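Local coordinates for putative branched-chain amino acid ABC transporter, periplasmic branched-chain amino acid-binding protein (PDB 4RU0), which probably binds branched-chain amino acids or a related small solute in the periplasm and delivers it to an ABC transporter for uptake, at residues A[137-142]-A[193-198]; A[158-163]-A[265-270]; A[396-401]-A[407-412]. All blocks are in the same frame, centred on the assembly; numbering follows the deposited sequence.

Contacts 1 and 2 have centres 11 Å apart, and they touch where Y158 of helix 157-172 packs on T139 and E195. Contacts 2 and 3 have centres 12 Å apart, and they touch where T163 packs on A396. Both reach the same mixed sheet, through strands 264-266, 396-402 and 407-415. Contacts 1 and 3 are 23 Å apart between centres and do not touch. Along the chain the segments of contacts 1 and 2 alternate, and contact 3 follows both. Helix 157-172 is common ground: its Y158 packs on contact 1, its E160 makes contact 2, and its Y167 covers part of contact 3. Contact 2 carries W269 of the ligand pocket.

Contact 1. Residues A[137-142]-A[193-198]; sequences GRTEAT and GRETLG
T139 and E195 meet through a single hydrogen bond. The hydroxyl T139 OG1 donates to E195 OE1 over 3.0 Å and meets that oxygen nearly in line with its C-O bond. The two side chains come from opposite directions. The methyl of T139 lies beside the bond, with CG2 3.2 Å from E195 OE1, so both branches of the threonine face one carboxylate oxygen. The contact is small, with 80 Å² buried in all.

The torsions set this up. T139 holds OG1 between its backbone N and carbonyl carbon (chi1 60°), which turns the hydroxyl to the glutamate. The E195 chain bends at chi2 (-51°) to bring its carboxylate across.

Both backbones are braced locally. T139 starts a 3-10 turn, and its carbonyl takes two donors from T142: OG1 to T139 O at 2.7 Å and N to T139 O at 3.0 Å. E195 sits in a type I turn from R194 to L197, which joins helix 191-194 to helix 197-207.

Further out, K428 of helix 418-435 touches T139 and E140. It also forms a long, weak ion pair with E195 OE2 and a hydrogen bond with Y158 OH. E140 has its own long salt bridge, OE2 to R138 NH2 at 3.8 Å, and R138 makes a cation-pi contact with Y118.

The carboxylates of E140 and E195 stay apart, with E140 OE1 5.1 Å from E195 OE1. Two acids so near would probably disfavour each other's charge. K428 and R138 are likely to offset that, so E195 is probably ionised and accepts a hydrogen bond from the hydroxyl. One neutral hydroxyl and a weak ion pair make this a light polar link, with the E195 side chain about 9 Å from the bound P3G.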
ATOM      1  N   GLY A 137       2.656   5.739   4.589  1.00 23.35           N
ATOM      2  CA  GLY A 137       3.607   6.835   4.624  1.00 23.13           C
ATOM      3  C   GLY A 137       2.961   8.210   4.598  1.00 32.36           C
ATOM      4  O   GLY A 137       1.752   8.340   4.800  1.00 39.44           O
ATOM      5  N   ARG A 138       3.770   9.239   4.359  1.00 29.55           N
ATOM      6  CA  ARG A 138       3.292  10.617   4.383  1.00 27.69           C
ATOM      7  C   ARG A 138       2.402  10.935   3.187  1.00 28.71           C
ATOM      8  O   ARG A 138       2.857  10.899   2.045  1.00 31.31           O
ATOM      9  CB  ARG A 138       4.470  11.579   4.411  1.00 24.61           C
ATOM     10  CG  ARG A 138       5.479  11.314   5.514  1.00 35.21           C
ATOM     11  CD  ARG A 138       6.737  12.130   5.275  1.00 43.01           C
ATOM     12  NE  ARG A 138       7.702  12.040   6.368  1.00 46.51           N
ATOM     13  CZ  ARG A 138       7.706  12.842   7.431  1.00 47.53           C
ATOM     14  NH1 ARG A 138       8.636  12.692   8.368  1.00 44.54           N
ATOM     15  NH2 ARG A 138       6.777  13.790   7.559  1.00 40.69           N
ATOM     16  N   THR A 139       1.140  11.267   3.439  1.00 25.13           N
ATOM     17  CA  THR A 139       0.240  11.575   2.335  1.00 25.84           C
ATOM     18  C   THR A 139       0.679  12.852   1.610  1.00 27.76           C
ATOM     19  O   THR A 139       0.554  12.954   0.393  1.00 27.52           O
ATOM     20  CB  THR A 139      -1.241  11.719   2.801  1.00 37.44           C
ATOM     21  OG1 THR A 139      -1.352  12.777   3.756  1.00 52.65           O
ATOM     22  CG2 THR A 139      -1.732  10.422   3.432  1.00 25.50           C
ATOM     23  N   GLU A 140       1.224  13.813   2.349  1.00 27.24           N
ATOM     24  CA  GLU A 140       1.665  15.057   1.732  1.00 28.54           C
ATOM     25  C   GLU A 140       2.871  14.839   0.815  1.00 28.48           C
ATOM     26  O   GLU A 140       3.222  15.715   0.032  1.00 29.73           O
ATOM     27  CB  GLU A 140       1.988  16.114   2.797  1.00 29.34           C
ATOM     28  CG  GLU A 140       3.147  15.780   3.717  1.00 42.42           C
ATOM     29  CD  GLU A 140       2.730  14.915   4.889  1.00 52.10           C
ATOM     30  OE1 GLU A 140       1.549  14.504   4.925  1.00 48.03           O
ATOM     31  OE2 GLU A 140       3.581  14.652   5.771  1.00 56.74           O
ATOM     32  N   ALA A 141       3.491  13.665   0.889  1.00 27.27           N
ATOM     33  CA  ALA A 141       4.600  13.355  -0.005  1.00 27.33           C
ATOM     34  C   ALA A 141       4.087  13.035  -1.409  1.00 32.41           C
ATOM     35  O   ALA A 141       4.869  12.715  -2.308  1.00 31.48           O
ATOM     36  CB  ALA A 141       5.430  12.207   0.540  1.00 26.12           C
ATOM     37  N   THR A 142       2.774  13.121  -1.595  1.00 28.43           N
ATOM     38  CA  THR A 142       2.199  13.079  -2.932  1.00 29.58           C
ATOM     39  C   THR A 142       2.776  14.230  -3.757  1.00 31.13           C
ATOM     40  O   THR A 142       3.068  14.075  -4.946  1.00 35.37           O
ATOM     41  CB  THR A 142       0.661  13.181  -2.903  1.00 29.97           C
ATOM     42  OG1 THR A 142       0.118  12.134  -2.089  1.00 28.73           O
ATOM     43  CG2 THR A 142       0.089  13.063  -4.305  1.00 31.36           C
ATOM     44  N   GLY A 193      -4.874   6.249  11.866  1.00 18.54           N
ATOM     45  CA  GLY A 193      -6.325   6.291  11.947  1.00 16.76           C
ATOM     46  C   GLY A 193      -6.900   7.679  11.722  1.00 21.49           C
ATOM     47  O   GLY A 193      -8.013   7.831  11.219  1.00 18.02           O
ATOM     48  N   ARG A 194      -6.131   8.697  12.091  1.00 17.22           N
ATOM     49  CA  ARG A 194      -6.573  10.079  11.974  1.00 23.43           C
ATOM     50  C   ARG A 194      -6.370  10.662  10.568  1.00 25.59           C
ATOM     51  O   ARG A 194      -6.888  11.741  10.271  1.00 27.38           O
ATOM     52  CB  ARG A 194      -5.848  10.950  13.006  1.00 22.45           C
ATOM     53  CG  ARG A 194      -6.170  10.627  14.464  1.00 19.37           C
ATOM     54  CD  ARG A 194      -5.315  11.485  15.394  1.00 21.76           C
ATOM     55  NE  ARG A 194      -5.428  11.078  16.792  1.00 49.89           N
ATOM     56  CZ  ARG A 194      -5.140  11.866  17.827  1.00 56.42           C
ATOM     57  NH1 ARG A 194      -4.731  13.115  17.627  1.00 56.76           N
ATOM     58  NH2 ARG A 194      -5.273  11.408  19.066  1.00 52.33           N
ATOM     59  N   GLU A 195      -5.633   9.954   9.710  1.00 18.10           N
ATOM     60  CA  GLU A 195      -5.278  10.479   8.389  1.00 19.08           C
ATOM     61  C   GLU A 195      -6.492  10.792   7.536  1.00 27.32           C
ATOM     62  O   GLU A 195      -6.459  11.724   6.740  1.00 29.94           O
ATOM     63  CB  GLU A 195      -4.372   9.502   7.618  1.00 27.35           C
ATOM     64  CG  GLU A 195      -2.879   9.759   7.762  1.00 42.34           C
ATOM     65  CD  GLU A 195      -2.486  11.206   7.477  1.00 44.87           C
ATOM     66  OE1 GLU A 195      -2.462  11.612   6.295  1.00 42.26           O
ATOM     67  OE2 GLU A 195      -2.194  11.937   8.446  1.00 52.51           O
ATOM     68  N   THR A 196      -7.564  10.019   7.702  1.00 16.39           N
ATOM     69  CA  THR A 196      -8.735  10.173   6.846  1.00 15.68           C
ATOM     70  C   THR A 196      -9.717  11.221   7.362  1.00 15.29           C
ATOM     71  O   THR A 196     -10.766  11.429   6.755  1.00 17.87           O
ATOM     72  CB  THR A 196      -9.487   8.835   6.663  1.00 14.65           C
ATOM     73  OG1 THR A 196      -9.646   8.188   7.930  1.00 15.70           O
ATOM     74  CG2 THR A 196      -8.736   7.923   5.713  1.00 15.78           C
ATOM     75  N   LEU A 197      -9.383  11.880   8.469  1.00 15.80           N
ATOM     76  CA  LEU A 197     -10.258  12.918   9.027  1.00 20.86           C
ATOM     77  C   LEU A 197     -10.487  14.063   8.046  1.00 21.82           C
ATOM     78  O   LEU A 197     -11.627  14.436   7.771  1.00 17.38           O
ATOM     79  CB  LEU A 197      -9.681  13.467  10.334  1.00 17.29           C
ATOM     80  CG  LEU A 197      -9.814  12.530  11.533  1.00 16.46           C
ATOM     81  CD1 LEU A 197      -9.013  13.053  12.712  1.00 18.13           C
ATOM     82  CD2 LEU A 197     -11.280  12.333  11.916  1.00 15.60           C
ATOM     83  N   GLY A 198      -9.400  14.618   7.522  1.00 26.18           N
ATOM     84  CA  GLY A 198      -9.485  15.674   6.527  1.00 20.80           C
ATOM     85  C   GLY A 198     -10.337  15.347   5.311  1.00 21.87           C
ATOM     86  O   GLY A 198     -11.354  16.009   5.066  1.00 22.74           O
TER

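Contact 2. Residues A[158-163]-A[265-270]; sequences YSEAST and IGDIWA. With P3G (3,6,9,12,15-pentaoxaheptadecane), chain C.
An Asx turn at D267 ends strand 264-266, and E160 of helix 157-172 reaches across to it. E160 OE2 accepts from the backbone I268 N at 2.9 Å, with an N-H...O angle of 150°. The NH approaches nearly head-on to that oxygen. CG2 of I268 lies alongside, 3.3 Å from E160 OE2. The E160 chain leaves the helix with CG opposite the backbone N (chi1 -170°) and stays extended, which carries the carboxylate to the turn.

The carboxylates of E160 and D267 lie almost at right angles, their planes 84° apart. E160 OE1 is 2.6 Å from D267 OD2. D267 OD2 also has a salt bridge to R241 NE, which brings a positive charge to this buried acid pair.

The turn itself is closed by D267 OD1, which accepts from W269 N at 2.9 Å through its anti lone pair. This strand belongs to the parallel part of the mixed sheet, and the loop at its end lines the ligand cleft, as expected in a periplasmic binding protein. There W269 offers one face of its indole to the bound P3G. The nearest pair is W269 CZ2 and P3G C10 at 3.7 Å, with C10 offset toward the ring's rim. W269 NE1 donates to G135 O, and Y41, Y192 and W243 complete the pocket.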
ATOM      1  N   TYR A 158      -5.577   9.447   1.796  1.00 17.13           N
ATOM      2  CA  TYR A 158      -6.490  10.474   1.295  1.00 25.32           C
ATOM      3  C   TYR A 158      -7.275   9.935   0.106  1.00 24.98           C
ATOM      4  O   TYR A 158      -8.501  10.030   0.072  1.00 24.96           O
ATOM      5  CB  TYR A 158      -5.741  11.750   0.900  1.00 16.97           C
ATOM      6  CG  TYR A 158      -5.463  12.683   2.056  1.00 23.41           C
ATOM      7  CD1 TYR A 158      -5.316  12.198   3.349  1.00 22.88           C
ATOM      8  CD2 TYR A 158      -5.347  14.054   1.857  1.00 29.63           C
ATOM      9  CE1 TYR A 158      -5.054  13.050   4.409  1.00 27.36           C
ATOM     10  CE2 TYR A 158      -5.088  14.916   2.913  1.00 29.53           C
ATOM     11  CZ  TYR A 158      -4.945  14.406   4.188  1.00 38.94           C
ATOM     12  OH  TYR A 158      -4.687  15.247   5.251  1.00 45.93           O
ATOM     13  N   SER A 159      -6.569   9.363  -0.866  1.00 25.88           N
ATOM     14  CA  SER A 159      -7.227   8.752  -2.017  1.00 25.30           C
ATOM     15  C   SER A 159      -8.125   7.593  -1.601  1.00 18.99           C
ATOM     16  O   SER A 159      -9.180   7.385  -2.186  1.00 23.36           O
ATOM     17  CB  SER A 159      -6.196   8.260  -3.032  1.00 20.82           C
ATOM     18  OG  SER A 159      -5.451   9.333  -3.567  1.00 26.68           O
ATOM     19  N   GLU A 160      -7.691   6.837  -0.595  1.00 29.17           N
ATOM     20  CA  GLU A 160      -8.456   5.689  -0.127  1.00 27.42           C
ATOM     21  C   GLU A 160      -9.830   6.136   0.354  1.00 21.02           C
ATOM     22  O   GLU A 160     -10.836   5.489   0.064  1.00 22.27           O
ATOM     23  CB  GLU A 160      -7.731   4.950   0.993  1.00 17.09           C
ATOM     24  CG  GLU A 160      -8.377   3.612   1.330  1.00 17.45           C
ATOM     25  CD  GLU A 160      -7.849   3.014   2.621  1.00 33.64           C
ATOM     26  OE1 GLU A 160      -7.388   3.782   3.497  1.00 27.11           O
ATOM     27  OE2 GLU A 160      -7.901   1.775   2.763  1.00 37.73           O
ATOM     28  N   ALA A 161      -9.863   7.252   1.075  1.00 24.01           N
ATOM     29  CA  ALA A 161     -11.118   7.830   1.533  1.00 18.00           C
ATOM     30  C   ALA A 161     -12.031   8.091   0.348  1.00 20.95           C
ATOM     31  O   ALA A 161     -13.201   7.709   0.365  1.00 26.09           O
ATOM     32  CB  ALA A 161     -10.868   9.114   2.310  1.00 17.00           C
ATOM     33  N   SER A 162     -11.486   8.721  -0.689  1.00 19.81           N
ATOM     34  CA  SER A 162     -12.270   9.022  -1.881  1.00 24.03           C
ATOM     35  C   SER A 162     -12.824   7.760  -2.545  1.00 20.68           C
ATOM     36  O   SER A 162     -14.003   7.708  -2.871  1.00 21.41           O
ATOM     37  CB  SER A 162     -11.439   9.814  -2.885  1.00 21.24           C
ATOM     38  OG  SER A 162     -12.240  10.237  -3.978  1.00 28.57           O
ATOM     39  N   THR A 163     -11.977   6.749  -2.741  1.00 20.87           N
ATOM     40  CA  THR A 163     -12.428   5.489  -3.340  1.00 29.33           C
ATOM     41  C   THR A 163     -13.479   4.804  -2.467  1.00 21.10           C
ATOM     42  O   THR A 163     -14.433   4.216  -2.981  1.00 22.21           O
ATOM     43  CB  THR A 163     -11.269   4.499  -3.575  1.00 35.62           C
ATOM     44  OG1 THR A 163     -10.759   4.040  -2.319  1.00 45.29           O
ATOM     45  CG2 THR A 163     -10.158   5.149  -4.352  1.00 23.64           C
ATOM     46  N   ILE A 265     -16.629  -1.962   5.715  1.00 18.54           N
ATOM     47  CA  ILE A 265     -15.565  -1.977   4.718  1.00 27.27           C
ATOM     48  C   ILE A 265     -14.229  -1.629   5.350  1.00 27.82           C
ATOM     49  O   ILE A 265     -14.031  -0.520   5.852  1.00 27.18           O
ATOM     50  CB  ILE A 265     -15.835  -1.001   3.564  1.00 19.20           C
ATOM     51  CG1 ILE A 265     -17.216  -1.257   2.960  1.00 19.61           C
ATOM     52  CG2 ILE A 265     -14.756  -1.140   2.507  1.00 20.62           C
ATOM     53  CD1 ILE A 265     -17.609  -0.261   1.886  1.00 19.17           C
ATOM     54  N   GLY A 266     -13.309  -2.580   5.315  1.00 20.78           N
ATOM     55  CA  GLY A 266     -12.022  -2.387   5.944  1.00 20.56           C
ATOM     56  C   GLY A 266     -11.035  -1.587   5.115  1.00 25.09           C
ATOM     57  O   GLY A 266     -11.056  -1.614   3.878  1.00 21.49           O
ATOM     58  N   ASP A 267     -10.176  -0.858   5.823  1.00 19.45           N
ATOM     59  CA  ASP A 267      -8.978  -0.246   5.265  1.00 19.65           C
ATOM     60  C   ASP A 267      -8.133  -1.300   4.551  1.00 25.98           C
ATOM     61  O   ASP A 267      -8.288  -2.499   4.798  1.00 23.13           O
ATOM     62  CB  ASP A 267      -8.171   0.408   6.387  1.00 18.47           C
ATOM     63  CG  ASP A 267      -7.118   1.351   5.876  1.00 33.72           C
ATOM     64  OD1 ASP A 267      -6.000   0.888   5.566  1.00 43.74           O
ATOM     65  OD2 ASP A 267      -7.409   2.564   5.802  1.00 21.63           O
ATOM     66  N   ILE A 268      -7.228  -0.870   3.682  1.00 22.45           N
ATOM     67  CA  ILE A 268      -6.358  -1.830   3.005  1.00 24.60           C
ATOM     68  C   ILE A 268      -5.453  -2.536   4.014  1.00 25.16           C
ATOM     69  O   ILE A 268      -5.008  -3.653   3.782  1.00 27.01           O
ATOM     70  CB  ILE A 268      -5.504  -1.168   1.909  1.00 25.62           C
ATOM     71  CG1 ILE A 268      -4.541  -0.140   2.506  1.00 23.95           C
ATOM     72  CG2 ILE A 268      -6.401  -0.526   0.852  1.00 24.85           C
ATOM     73  CD1 ILE A 268      -3.478   0.315   1.540  1.00 24.85           C
ATOM     74  N   TRP A 269      -5.216  -1.898   5.154  1.00 23.63           N
ATOM     75  CA  TRP A 269      -4.423  -2.509   6.215  1.00 31.18           C
ATOM     76  C   TRP A 269      -5.306  -3.266   7.202  1.00 23.97           C
ATOM     77  O   TRP A 269      -4.906  -3.547   8.328  1.00 23.96           O
ATOM     78  CB  TRP A 269      -3.585  -1.443   6.923  1.00 22.77           C
ATOM     79  CG  TRP A 269      -2.668  -0.785   5.956  1.00 23.15           C
ATOM     80  CD1 TRP A 269      -2.784   0.467   5.446  1.00 26.97           C
ATOM     81  CD2 TRP A 269      -1.522  -1.371   5.335  1.00 26.72           C
ATOM     82  NE1 TRP A 269      -1.766   0.710   4.559  1.00 33.67           N
ATOM     83  CE2 TRP A 269      -0.977  -0.405   4.474  1.00 24.79           C
ATOM     84  CE3 TRP A 269      -0.895  -2.617   5.436  1.00 26.80           C
ATOM     85  CZ2 TRP A 269       0.164  -0.644   3.708  1.00 26.93           C
ATOM     86  CZ3 TRP A 269       0.238  -2.855   4.677  1.00 28.33           C
ATOM     87  CH2 TRP A 269       0.756  -1.873   3.826  1.00 28.09           C
ATOM     88  N   ALA A 270      -6.512  -3.593   6.757  1.00 24.07           N
ATOM     89  CA  ALA A 270      -7.407  -4.465   7.507  1.00 34.42           C
ATOM     90  C   ALA A 270      -8.055  -5.442   6.538  1.00 26.06           C
ATOM     91  O   ALA A 270      -9.196  -5.845   6.721  1.00 26.03           O
ATOM     92  CB  ALA A 270      -8.464  -3.652   8.253  1.00 22.29           C
TER
HETATM   93  O3  P3G C 501       4.285  -4.685   5.681  1.00 49.42           O
HETATM   94  C7  P3G C 501       4.201  -3.317   5.322  1.00 46.71           C
HETATM   95  C8  P3G C 501       4.349  -2.468   6.571  1.00 47.90           C
HETATM   96  O4  P3G C 501       3.699  -1.224   6.353  1.00 43.02           O
HETATM   97  C9  P3G C 501       3.036  -0.769   7.519  1.00 36.19           C
HETATM   98  C10 P3G C 501       1.677  -0.250   7.104  1.00 39.48           C
HETATM   99  O5  P3G C 501       1.288   0.787   7.986  1.00 40.72           O
HETATM  100  C11 P3G C 501      -0.020   0.583   8.481  1.00 38.41           C
HETATM  101  C12 P3G C 501      -0.264   1.530   9.641  1.00 38.05           C
HETATM  102  O6  P3G C 501      -0.748   0.798  10.751  1.00 38.26           O
HETATM  103  C13 P3G C 501      -0.678   1.540  11.947  1.00 46.25           C
HETATM  104  C14 P3G C 501       0.532   1.093  12.727  1.00 49.62           C
HETATM  105  O7  P3G C 501       0.822   2.051  13.731  1.00 58.17           O

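Contact 3. Residues A[396-401]-A[407-412]; sequences AARVQQ and WTLISE
Q401 and T408 form an antiparallel hydrogen-bonded pair. T408 N donates to Q401 O at 2.9 Å, and Q401 N donates to T408 O at 2.8 Å. Beyond the non-hydrogen-bonded pair Q400-L409, I410 N donates to V399 O at 3.0 Å. The pattern then changes. V399 N donates across to a side chain, S411 OG, at 3.0 Å and an N-H...O angle of 164°. A second bond, from S411 OG to E412 O at 2.7 Å in its own segment, orients the hydroxyl. Q401 NE2 hydrogen-bonds to G285 O.

Flat groups meet on the face that carries Q400 and L409. The Q400 amide lies over the W407 indole, with NE2 3.2 Å from W407 CD2 and centred above the ring. The two planes are 26° apart, so the amide lies fairly flat over one face of the ring. Q400 rises there because CG sits between its backbone N and carbonyl carbon (chi1 61°). W402 meets the W407 ring with the planes well inclined to each other. With an alanine here instead of W407, the Q400 amide would probably lose the flat ring beneath it and be freer to turn.

The R398 guanidinium has S411 O above one face, NH2 to O 3.0 Å, but at an angle too poor for a hydrogen bond. It also packs on L409 and makes a cation-pi contact with W413.

Apolar contact is on the other side of the strands. V399 CG1 touches I410 CG1 at 3.8 Å, and Y167 of helix 157-172 covers both residues.

The whole is a beta hairpin that adds two strands at one edge of the sheet. Strand 396-402 runs antiparallel to its neighbour 287-290, and the outermost strand 407-415 turns back to run with the parallel strands.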
ATOM      1  N   ALA A 396      -6.427   4.142  -6.854  1.00 38.66           N
ATOM      2  CA  ALA A 396      -7.561   3.234  -6.999  1.00 37.98           C
ATOM      3  C   ALA A 396      -7.447   2.032  -6.069  1.00 30.87           C
ATOM      4  O   ALA A 396      -6.371   1.733  -5.556  1.00 30.56           O
ATOM      5  CB  ALA A 396      -7.693   2.771  -8.439  1.00 33.75           C
ATOM      6  N   ALA A 397      -8.567   1.351  -5.853  1.00 33.84           N
ATOM      7  CA  ALA A 397      -8.589   0.130  -5.053  1.00 30.45           C
ATOM      8  C   ALA A 397      -9.721  -0.775  -5.502  1.00 31.38           C
ATOM      9  O   ALA A 397     -10.657  -0.327  -6.161  1.00 31.80           O
ATOM     10  CB  ALA A 397      -8.733   0.457  -3.579  1.00 28.58           C
ATOM     11  N   ARG A 398      -9.632  -2.048  -5.137  1.00 36.76           N
ATOM     12  CA  ARG A 398     -10.702  -2.997  -5.407  1.00 34.50           C
ATOM     13  C   ARG A 398     -11.324  -3.465  -4.101  1.00 31.44           C
ATOM     14  O   ARG A 398     -10.664  -3.483  -3.063  1.00 31.84           O
ATOM     15  CB  ARG A 398     -10.179  -4.192  -6.205  1.00 34.84           C
ATOM     16  CG  ARG A 398      -9.689  -3.839  -7.596  1.00 41.92           C
ATOM     17  CD  ARG A 398      -9.091  -5.045  -8.299  1.00 47.71           C
ATOM     18  NE  ARG A 398     -10.076  -6.092  -8.549  1.00 54.93           N
ATOM     19  CZ  ARG A 398     -10.727  -6.246  -9.698  1.00 59.27           C
ATOM     20  NH1 ARG A 398     -10.499  -5.418 -10.707  1.00 69.15           N
ATOM     21  NH2 ARG A 398     -11.607  -7.229  -9.839  1.00 50.88           N
ATOM     22  N   VAL A 399     -12.596  -3.836  -4.157  1.00 31.61           N
ATOM     23  CA  VAL A 399     -13.288  -4.356  -2.987  1.00 30.68           C
ATOM     24  C   VAL A 399     -13.336  -5.878  -3.047  1.00 32.12           C
ATOM     25  O   VAL A 399     -13.642  -6.453  -4.088  1.00 33.76           O
ATOM     26  CB  VAL A 399     -14.715  -3.796  -2.885  1.00 29.94           C
ATOM     27  CG1 VAL A 399     -15.392  -4.275  -1.603  1.00 29.01           C
ATOM     28  CG2 VAL A 399     -14.692  -2.273  -2.962  1.00 28.92           C
ATOM     29  N   GLN A 400     -13.011  -6.529  -1.939  1.00 31.73           N
ATOM     30  CA  GLN A 400     -13.127  -7.976  -1.870  1.00 34.63           C
ATOM     31  C   GLN A 400     -13.908  -8.384  -0.627  1.00 35.70           C
ATOM     32  O   GLN A 400     -13.865  -7.692   0.394  1.00 30.82           O
ATOM     33  CB  GLN A 400     -11.747  -8.636  -1.883  1.00 34.34           C
ATOM     34  CG  GLN A 400     -10.860  -8.251  -0.725  1.00 33.09           C
ATOM     35  CD  GLN A 400      -9.474  -8.833  -0.855  1.00 41.02           C
ATOM     36  OE1 GLN A 400      -8.995  -9.072  -1.963  1.00 43.77           O
ATOM     37  NE2 GLN A 400      -8.819  -9.071   0.278  1.00 43.07           N
ATOM     38  N   GLN A 401     -14.620  -9.507  -0.726  1.00 33.66           N
ATOM     39  CA  GLN A 401     -15.523  -9.952   0.333  1.00 33.16           C
ATOM     40  C   GLN A 401     -15.083 -11.277   0.953  1.00 45.13           C
ATOM     41  O   GLN A 401     -14.680 -12.204   0.244  1.00 47.26           O
ATOM     42  CB  GLN A 401     -16.949 -10.073  -0.215  1.00 33.47           C
ATOM     43  CG  GLN A 401     -17.981 -10.542   0.797  1.00 33.09           C
ATOM     44  CD  GLN A 401     -19.399 -10.239   0.349  1.00 33.92           C
ATOM     45  OE1 GLN A 401     -19.740 -10.404  -0.823  1.00 33.96           O
ATOM     46  NE2 GLN A 401     -20.228  -9.775   1.277  1.00 31.56           N
ATOM     47  N   TRP A 407     -11.353 -14.859   0.005  1.00 47.26           N
ATOM     48  CA  TRP A 407     -11.752 -13.556  -0.508  1.00 45.41           C
ATOM     49  C   TRP A 407     -12.362 -13.688  -1.899  1.00 44.93           C
ATOM     50  O   TRP A 407     -11.983 -14.565  -2.672  1.00 43.60           O
ATOM     51  CB  TRP A 407     -10.556 -12.599  -0.561  1.00 39.03           C
ATOM     52  CG  TRP A 407     -10.025 -12.204   0.772  1.00 37.59           C
ATOM     53  CD1 TRP A 407      -8.875 -12.642   1.356  1.00 38.33           C
ATOM     54  CD2 TRP A 407     -10.621 -11.281   1.696  1.00 35.38           C
ATOM     55  NE1 TRP A 407      -8.713 -12.048   2.584  1.00 44.59           N
ATOM     56  CE2 TRP A 407      -9.770 -11.207   2.817  1.00 39.76           C
ATOM     57  CE3 TRP A 407     -11.787 -10.507   1.681  1.00 35.08           C
ATOM     58  CZ2 TRP A 407     -10.050 -10.394   3.919  1.00 34.98           C
ATOM     59  CZ3 TRP A 407     -12.059  -9.691   2.775  1.00 33.01           C
ATOM     60  CH2 TRP A 407     -11.196  -9.645   3.877  1.00 31.77           C
ATOM     61  N   THR A 408     -13.298 -12.802  -2.212  1.00 39.88           N
ATOM     62  CA  THR A 408     -13.907 -12.752  -3.532  1.00 40.98           C
ATOM     63  C   THR A 408     -13.985 -11.306  -4.014  1.00 39.41           C
ATOM     64  O   THR A 408     -14.581 -10.459  -3.349  1.00 49.13           O
ATOM     65  CB  THR A 408     -15.332 -13.371  -3.527  1.00 42.97           C
ATOM     66  OG1 THR A 408     -15.267 -14.738  -3.099  1.00 47.35           O
ATOM     67  CG2 THR A 408     -15.955 -13.309  -4.914  1.00 42.85           C
ATOM     68  N   LEU A 409     -13.381 -11.021  -5.162  1.00 40.54           N
ATOM     69  CA  LEU A 409     -13.475  -9.686  -5.740  1.00 39.47           C
ATOM     70  C   LEU A 409     -14.915  -9.378  -6.139  1.00 39.28           C
ATOM     71  O   LEU A 409     -15.528 -10.130  -6.895  1.00 41.11           O
ATOM     72  CB  LEU A 409     -12.547  -9.553  -6.947  1.00 41.14           C
ATOM     73  CG  LEU A 409     -11.059  -9.499  -6.611  1.00 43.33           C
ATOM     74  CD1 LEU A 409     -10.200  -9.519  -7.873  1.00 43.08           C
ATOM     75  CD2 LEU A 409     -10.767  -8.260  -5.780  1.00 38.46           C
ATOM     76  N   ILE A 410     -15.456  -8.280  -5.620  1.00 37.23           N
ATOM     77  CA  ILE A 410     -16.818  -7.884  -5.960  1.00 37.03           C
ATOM     78  C   ILE A 410     -16.883  -6.493  -6.582  1.00 36.44           C
ATOM     79  O   ILE A 410     -17.948  -5.882  -6.633  1.00 49.53           O
ATOM     80  CB  ILE A 410     -17.743  -7.914  -4.729  1.00 35.42           C
ATOM     81  CG1 ILE A 410     -17.264  -6.923  -3.673  1.00 33.26           C
ATOM     82  CG2 ILE A 410     -17.814  -9.320  -4.147  1.00 36.28           C
ATOM     83  CD1 ILE A 410     -18.178  -6.827  -2.474  1.00 31.83           C
ATOM     84  N   SER A 411     -15.747  -5.987  -7.052  1.00 36.73           N
ATOM     85  CA  SER A 411     -15.741  -4.717  -7.767  1.00 36.61           C
ATOM     86  C   SER A 411     -14.575  -4.625  -8.731  1.00 39.36           C
ATOM     87  O   SER A 411     -13.584  -5.342  -8.597  1.00 38.65           O
ATOM     88  CB  SER A 411     -15.686  -3.536  -6.788  1.00 34.30           C
ATOM     89  OG  SER A 411     -14.349  -3.126  -6.547  1.00 33.78           O
ATOM     90  N   GLU A 412     -14.705  -3.732  -9.706  1.00 42.62           N
ATOM     91  CA  GLU A 412     -13.580  -3.348 -10.544  1.00 40.04           C
ATOM     92  C   GLU A 412     -12.709  -2.366  -9.778  1.00 48.61           C
ATOM     93  O   GLU A 412     -12.913  -2.145  -8.579  1.00 46.90           O
ATOM     94  CB  GLU A 412     -14.058  -2.711 -11.849  1.00 42.52           C
ATOM     95  CG  GLU A 412     -15.231  -3.417 -12.495  1.00 43.39           C
ATOM     96  CD  GLU A 412     -14.852  -4.758 -13.080  1.00 60.22           C
ATOM     97  OE1 GLU A 412     -13.648  -4.982 -13.334  1.00 58.30           O
ATOM     98  OE2 GLU A 412     -15.763  -5.588 -13.290  1.00 64.69           O
TER